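Local coordinates for protein methanogen homoaconitase large subunit (Methanocaldococcus jannaschii, PDB 4KP2) that forms the large subunit of a [4Fe-4S] hydro-lyase that interconverts homocitrate and homoisocitrate through cis-homoaconitate, at residues E293-P298 against P424-I429; T313-V318 against G434-K439. All coordinates share one frame; numbering follows the deposited sequence.

Contact 1: E293-P298 against P424-I429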
loop_
_atom_site.group_PDB
_atom_site.type_symbol
_atom_site.label_atom_id
_atom_site.label_comp_id
_atom_site.label_asym_id
_atom_site.label_seq_id
_atom_site.Cartn_x
_atom_site.Cartn_y
_atom_site.Cartn_z
ATOM N N GLU A 293 28.919 -4.756 -11.365
ATOM C CA GLU A 293 27.764 -4.745 -10.477
ATOM C C GLU A 293 27.187 -6.150 -10.337
ATOM O O GLU A 293 27.355 -6.990 -11.221
ATOM C CB GLU A 293 26.711 -3.756 -10.977
ATOM C CG GLU A 293 27.018 -2.311 -10.616
ATOM C CD GLU A 293 26.530 -1.331 -11.661
ATOM O OE1 GLU A 293 27.128 -1.291 -12.756
ATOM O OE2 GLU A 293 25.553 -0.603 -11.389
ATOM N N GLN A 294 26.505 -6.403 -9.225
ATOM C CA GLN A 294 26.114 -7.763 -8.870
ATOM C C GLN A 294 24.601 -7.989 -8.839
ATOM O O GLN A 294 23.860 -7.235 -8.208
ATOM C CB GLN A 294 26.728 -8.142 -7.520
ATOM C CG GLN A 294 28.233 -7.920 -7.436
ATOM C CD GLN A 294 29.015 -8.795 -8.395
ATOM O OE1 GLN A 294 29.155 -10.001 -8.183
ATOM N NE2 GLN A 294 29.533 -8.192 -9.458
ATOM N N VAL A 295 24.157 -9.038 -9.528
ATOM C CA VAL A 295 22.759 -9.461 -9.510
ATOM C C VAL A 295 22.631 -10.952 -9.187
ATOM O O VAL A 295 23.109 -11.800 -9.942
ATOM C CB VAL A 295 22.071 -9.190 -10.860
ATOM C CG1 VAL A 295 20.675 -9.801 -10.878
ATOM C CG2 VAL A 295 22.014 -7.696 -11.138
ATOM N N ALA A 296 21.979 -11.266 -8.070
ATOM C CA ALA A 296 21.818 -12.654 -7.640
ATOM C C ALA A 296 20.690 -13.364 -8.385
ATOM O O ALA A 296 19.580 -12.843 -8.490
ATOM C CB ALA A 296 21.588 -12.722 -6.138
ATOM N N VAL A 297 20.982 -14.559 -8.888
ATOM C CA VAL A 297 20.017 -15.332 -9.663
ATOM C C VAL A 297 19.344 -16.407 -8.802
ATOM O O VAL A 297 19.897 -16.818 -7.780
ATOM C CB VAL A 297 20.686 -15.982 -10.896
ATOM C CG1 VAL A 297 21.427 -14.930 -11.709
ATOM C CG2 VAL A 297 21.629 -17.099 -10.474
ATOM N N PRO A 298 18.138 -16.849 -9.205
ATOM C CA PRO A 298 17.408 -17.913 -8.503
ATOM C C PRO A 298 18.240 -19.183 -8.329
ATOM O O PRO A 298 19.066 -19.485 -9.190
ATOM C CB PRO A 298 16.230 -18.192 -9.438
ATOM C CG PRO A 298 15.983 -16.902 -10.109
ATOM C CD PRO A 298 17.329 -16.262 -10.290
ATOM N N PRO A 424 19.216 -0.880 -5.759
ATOM C CA PRO A 424 18.148 0.046 -6.155
ATOM C C PRO A 424 18.443 0.717 -7.493
ATOM O O PRO A 424 17.519 0.995 -8.257
ATOM C CB PRO A 424 18.168 1.092 -5.041
ATOM C CG PRO A 424 18.671 0.361 -3.861
ATOM C CD PRO A 424 19.676 -0.626 -4.382
ATOM N N LYS A 425 19.721 0.974 -7.758
ATOM C CA LYS A 425 20.147 1.543 -9.029
ATOM C C LYS A 425 19.739 0.644 -10.191
ATOM O O LYS A 425 19.031 1.076 -11.100
ATOM C CB LYS A 425 21.661 1.740 -9.036
ATOM C CG LYS A 425 22.230 2.128 -10.389
ATOM C CD LYS A 425 23.748 2.095 -10.363
ATOM C CE LYS A 425 24.335 2.393 -11.732
ATOM N NZ LYS A 425 25.817 2.230 -11.742
ATOM N N ILE A 426 20.188 -0.606 -10.147
ATOM C CA ILE A 426 19.876 -1.577 -11.189
ATOM C C ILE A 426 18.381 -1.882 -11.226
ATOM O O ILE A 426 17.805 -2.081 -12.296
ATOM C CB ILE A 426 20.669 -2.885 -10.983
ATOM C CG1 ILE A 426 22.167 -2.589 -10.893
ATOM C CG2 ILE A 426 20.393 -3.869 -12.109
ATOM C CD1 ILE A 426 23.020 -3.821 -10.704
ATOM N N ALA A 427 17.759 -1.907 -10.052
ATOM C CA ALA A 427 16.329 -2.175 -9.946
ATOM C C ALA A 427 15.510 -1.107 -10.661
ATOM O O ALA A 427 14.535 -1.412 -11.348
ATOM C CB ALA A 427 15.915 -2.273 -8.485
ATOM N N ALA A 428 15.915 0.148 -10.499
ATOM C CA ALA A 428 15.225 1.261 -11.138
ATOM C C ALA A 428 15.413 1.234 -12.650
ATOM O O ALA A 428 14.458 1.404 -13.406
ATOM C CB ALA A 428 15.709 2.584 -10.566
ATOM N N ILE A 429 16.651 1.017 -13.082
ATOM C CA ILE A 429 16.982 0.975 -14.502
ATOM C C ILE A 429 16.265 -0.173 -15.208
ATOM O O ILE A 429 15.729 -0.003 -16.304
ATOM C CB ILE A 429 18.502 0.840 -14.718
ATOM C CG1 ILE A 429 19.236 2.029 -14.097
ATOM C CG2 ILE A 429 18.828 0.736 -16.199
ATOM C CD1 ILE A 429 20.743 1.921 -14.185
#
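In Glu293, CG lies anti to the carbonyl carbon (chi1 -80°) and the chain then bends at chi2 (147°), bringing the carboxylate to Lys425 on the helix; Lys425 is extended, and its side chain crosses that of Glu293 at about a right angle. The outcome is a salt bridge, with Lys425 NZ 2.9 Å from Glu293 OE2. The ammonium approaches from above the carboxylate, 44° out of its plane, while Lys425 CE lies 3.3 Å from the same Glu293 OE2, so this oxygen meets the methylene next to the ammonium as well as the nitrogen. Each group has a second neighbour: OE1 of Glu293 probably bonds to ND2 of Asn438, though the modelled spacing is doubtfully short, and Lys425 NZ makes a weak bond to the backbone O of Asn186. Next to the charged pair lies an apolar contact made by one methyl. Ile426 CD1 sits 3.7 Å from Glu293 CB and 4.0 Å from Val295 CG2, and thus bridges the stem of the glutamate and the neighbouring valine. Replacing Glu293 with an alanine would probably leave the Lys425 ammonium without its carboxylate mate. The contact joins the weakly bonded strand 294-296 and the residue before it to the start of helix 424-433, where the helical bond from Ala428 N to Pro424 O is already in place. Helix 189-200 covers Glu293 and Ile426 through Asp191, helix 328-338 packs on Lys425 through Glu333 and Tyr337, and Tyr420 of strand 418-421 lies against Val295.

Contact 2: T313-V318 against G434-K439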
loop_
_atom_site.group_PDB
_atom_site.type_symbol
_atom_site.label_atom_id
_atom_site.label_comp_id
_atom_site.label_asym_id
_atom_site.label_seq_id
_atom_site.Cartn_x
_atom_site.Cartn_y
_atom_site.Cartn_z
ATOM N N THR A 313 17.763 -10.318 -19.243
ATOM C CA THR A 313 16.769 -11.150 -18.576
ATOM C C THR A 313 15.452 -10.401 -18.403
ATOM O O THR A 313 15.408 -9.338 -17.783
ATOM C CB THR A 313 17.265 -11.622 -17.197
ATOM O OG1 THR A 313 18.513 -12.310 -17.346
ATOM C CG2 THR A 313 16.249 -12.554 -16.556
ATOM N N GLU A 314 14.383 -10.965 -18.953
ATOM C CA GLU A 314 13.065 -10.349 -18.870
ATOM C C GLU A 314 12.516 -10.377 -17.449
ATOM O O GLU A 314 12.451 -11.434 -16.820
ATOM C CB GLU A 314 12.087 -11.051 -19.814
ATOM C CG GLU A 314 10.657 -10.553 -19.692
ATOM C CD GLU A 314 9.675 -11.404 -20.471
ATOM O OE1 GLU A 314 10.125 -12.310 -21.205
ATOM O OE2 GLU A 314 8.455 -11.169 -20.347
ATOM N N ILE A 315 12.123 -9.211 -16.950
ATOM C CA ILE A 315 11.497 -9.113 -15.636
ATOM C C ILE A 315 10.053 -8.632 -15.750
ATOM O O ILE A 315 9.711 -7.870 -16.653
ATOM C CB ILE A 315 12.295 -8.192 -14.685
ATOM C CG1 ILE A 315 12.730 -6.912 -15.403
ATOM C CG2 ILE A 315 13.513 -8.918 -14.143
ATOM C CD1 ILE A 315 11.761 -5.760 -15.258
ATOM N N ASN A 316 9.209 -9.084 -14.828
ATOM C CA ASN A 316 7.795 -8.732 -14.853
ATOM C C ASN A 316 7.396 -7.840 -13.684
ATOM O O ASN A 316 6.323 -7.238 -13.691
ATOM C CB ASN A 316 6.933 -9.994 -14.867
ATOM C CG ASN A 316 7.368 -10.986 -15.927
ATOM O OD1 ASN A 316 7.728 -12.122 -15.617
ATOM N ND2 ASN A 316 7.340 -10.561 -17.185
ATOM N N GLN A 317 8.264 -7.760 -12.681
ATOM C CA GLN A 317 8.000 -6.941 -11.504
ATOM C C GLN A 317 9.306 -6.487 -10.862
ATOM O O GLN A 317 10.305 -7.202 -10.894
ATOM C CB GLN A 317 7.151 -7.717 -10.491
ATOM C CG GLN A 317 6.697 -6.898 -9.291
ATOM C CD GLN A 317 5.855 -7.697 -8.318
ATOM O OE1 GLN A 317 4.626 -7.683 -8.386
ATOM N NE2 GLN A 317 6.513 -8.397 -7.401
ATOM N N VAL A 318 9.302 -5.287 -10.292
ATOM C CA VAL A 318 10.476 -4.770 -9.600
ATOM C C VAL A 318 10.086 -4.186 -8.252
ATOM O O VAL A 318 9.222 -3.315 -8.171
ATOM C CB VAL A 318 11.196 -3.685 -10.424
ATOM C CG1 VAL A 318 12.334 -3.079 -9.618
ATOM C CG2 VAL A 318 11.714 -4.260 -11.734
ATOM N N GLY A 434 12.561 -2.665 -18.765
ATOM C CA GLY A 434 11.777 -3.887 -18.750
ATOM C C GLY A 434 12.597 -5.159 -18.659
ATOM O O GLY A 434 12.050 -6.261 -18.690
ATOM N N TYR A 435 13.912 -5.012 -18.551
ATOM C CA TYR A 435 14.791 -6.166 -18.410
ATOM C C TYR A 435 16.018 -5.819 -17.575
ATOM O O TYR A 435 16.399 -4.652 -17.477
ATOM C CB TYR A 435 15.206 -6.708 -19.781
ATOM C CG TYR A 435 16.063 -5.763 -20.597
ATOM C CD1 TYR A 435 15.485 -4.784 -21.397
ATOM C CD2 TYR A 435 17.449 -5.859 -20.577
ATOM C CE1 TYR A 435 16.266 -3.922 -22.146
ATOM C CE2 TYR A 435 18.234 -5.004 -21.323
ATOM C CZ TYR A 435 17.639 -4.038 -22.105
ATOM O OH TYR A 435 18.423 -3.186 -22.847
ATOM N N ILE A 436 16.627 -6.836 -16.973
ATOM C CA ILE A 436 17.809 -6.640 -16.143
ATOM C C ILE A 436 18.957 -6.057 -16.955
ATOM O O ILE A 436 19.523 -6.724 -17.820
ATOM C CB ILE A 436 18.271 -7.959 -15.496
ATOM C CG1 ILE A 436 17.155 -8.547 -14.630
ATOM C CG2 ILE A 436 19.527 -7.733 -14.669
ATOM C CD1 ILE A 436 17.542 -9.827 -13.923
ATOM N N THR A 437 19.292 -4.804 -16.675
ATOM C CA THR A 437 20.356 -4.123 -17.398
ATOM C C THR A 437 21.105 -3.158 -16.491
ATOM O O THR A 437 20.785 -3.021 -15.310
ATOM C CB THR A 437 19.807 -3.351 -18.609
ATOM O OG1 THR A 437 20.871 -2.628 -19.241
ATOM C CG2 THR A 437 18.729 -2.376 -18.172
ATOM N N ASN A 438 22.101 -2.483 -17.055
ATOM C CA ASN A 438 22.931 -1.572 -16.282
ATOM C C ASN A 438 22.986 -0.180 -16.901
ATOM O O ASN A 438 23.395 0.782 -16.253
ATOM C CB ASN A 438 24.343 -2.142 -16.145
ATOM C CG ASN A 438 25.109 -1.523 -14.999
ATOM O OD1 ASN A 438 24.517 -1.001 -14.054
ATOM N ND2 ASN A 438 26.433 -1.578 -15.072
ATOM N N LYS A 439 22.569 -0.083 -18.159
ATOM C CA LYS A 439 22.597 1.183 -18.882
ATOM C C LYS A 439 21.188 1.691 -19.174
ATOM O O LYS A 439 20.935 2.895 -19.150
ATOM C CB LYS A 439 23.382 1.032 -20.187
ATOM C CG LYS A 439 24.823 0.590 -19.988
ATOM C CD LYS A 439 25.504 0.298 -21.315
ATOM C CE LYS A 439 24.841 -0.867 -22.033
ATOM N NZ LYS A 439 25.536 -1.200 -23.308
#
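An isolated antiparallel beta bridge pairs Glu314 with Tyr435, tying the C-terminal tail to the approach of strand 317-320, the central strand of the parallel five-stranded sheet in this alpha-beta-alpha sandwich. The evidence is the pattern of backbone bonds around the pair. Ile436 N donates to Thr313 O at 2.9 Å, with an N-H...O angle of 164°, and Ile315 N donates weakly to Gly434 O at 3.4 Å. Both bonds flank Glu314 and Tyr435, which makes this a non-hydrogen-bonded pair, with the CA atoms 4.5 Å apart. Gly434 opens the tail directly after helix 424-433 at a positive phi of 84°, where a CB would be jammed against the preceding carbonyl oxygen. On the apolar side, Thr313 and Ile436 lie alongside each other and point the same way, and Ile436 CD1 comes 3.7 Å from Thr313 CB. Ile315 crosses Ile436 at a slant, its CG2 3.7 Å from Ile436 CG1. With chi1 at 44°, Ile315 CG1 stands between its own backbone N and carbonyl carbon, which turns this branch to the Gly434 carbonyl; CG1 and CD1 both rest against that group. Ile315 also packs on Ile399 and Leu401 of strand 399-402. Thr313 OG1 bonds to Val310 O and Tyr435 OH to Lys433 NZ, so both hydroxyls are tied to the chain nearby. Beyond the bridge the tail folds into an ST turn, in which Lys439 N donates to Thr437 OG1 at 3.2 Å.

Both contacts hold the C-terminal region, contact 1 at the start of helix 424-433 and contact 2 in the tail that follows it. Contact 1 is largely buried and works through side chains, a charged pair beside a methyl contact; contact 2, about 24 Å from the chain centre against about 17 Å (centre to centre), is partly exposed and rests on one good and one weak backbone bond flanked by isoleucines. The centres of contacts 1 and 2 are 8 Å apart. Asn438 of the tail probably bonds to Glu293, although the spacing is too short to trust, while Ile426 CG2 packs 3.3 Å from Thr437 O and Val318 CG1 lies 3.3 Å from Ala427 O.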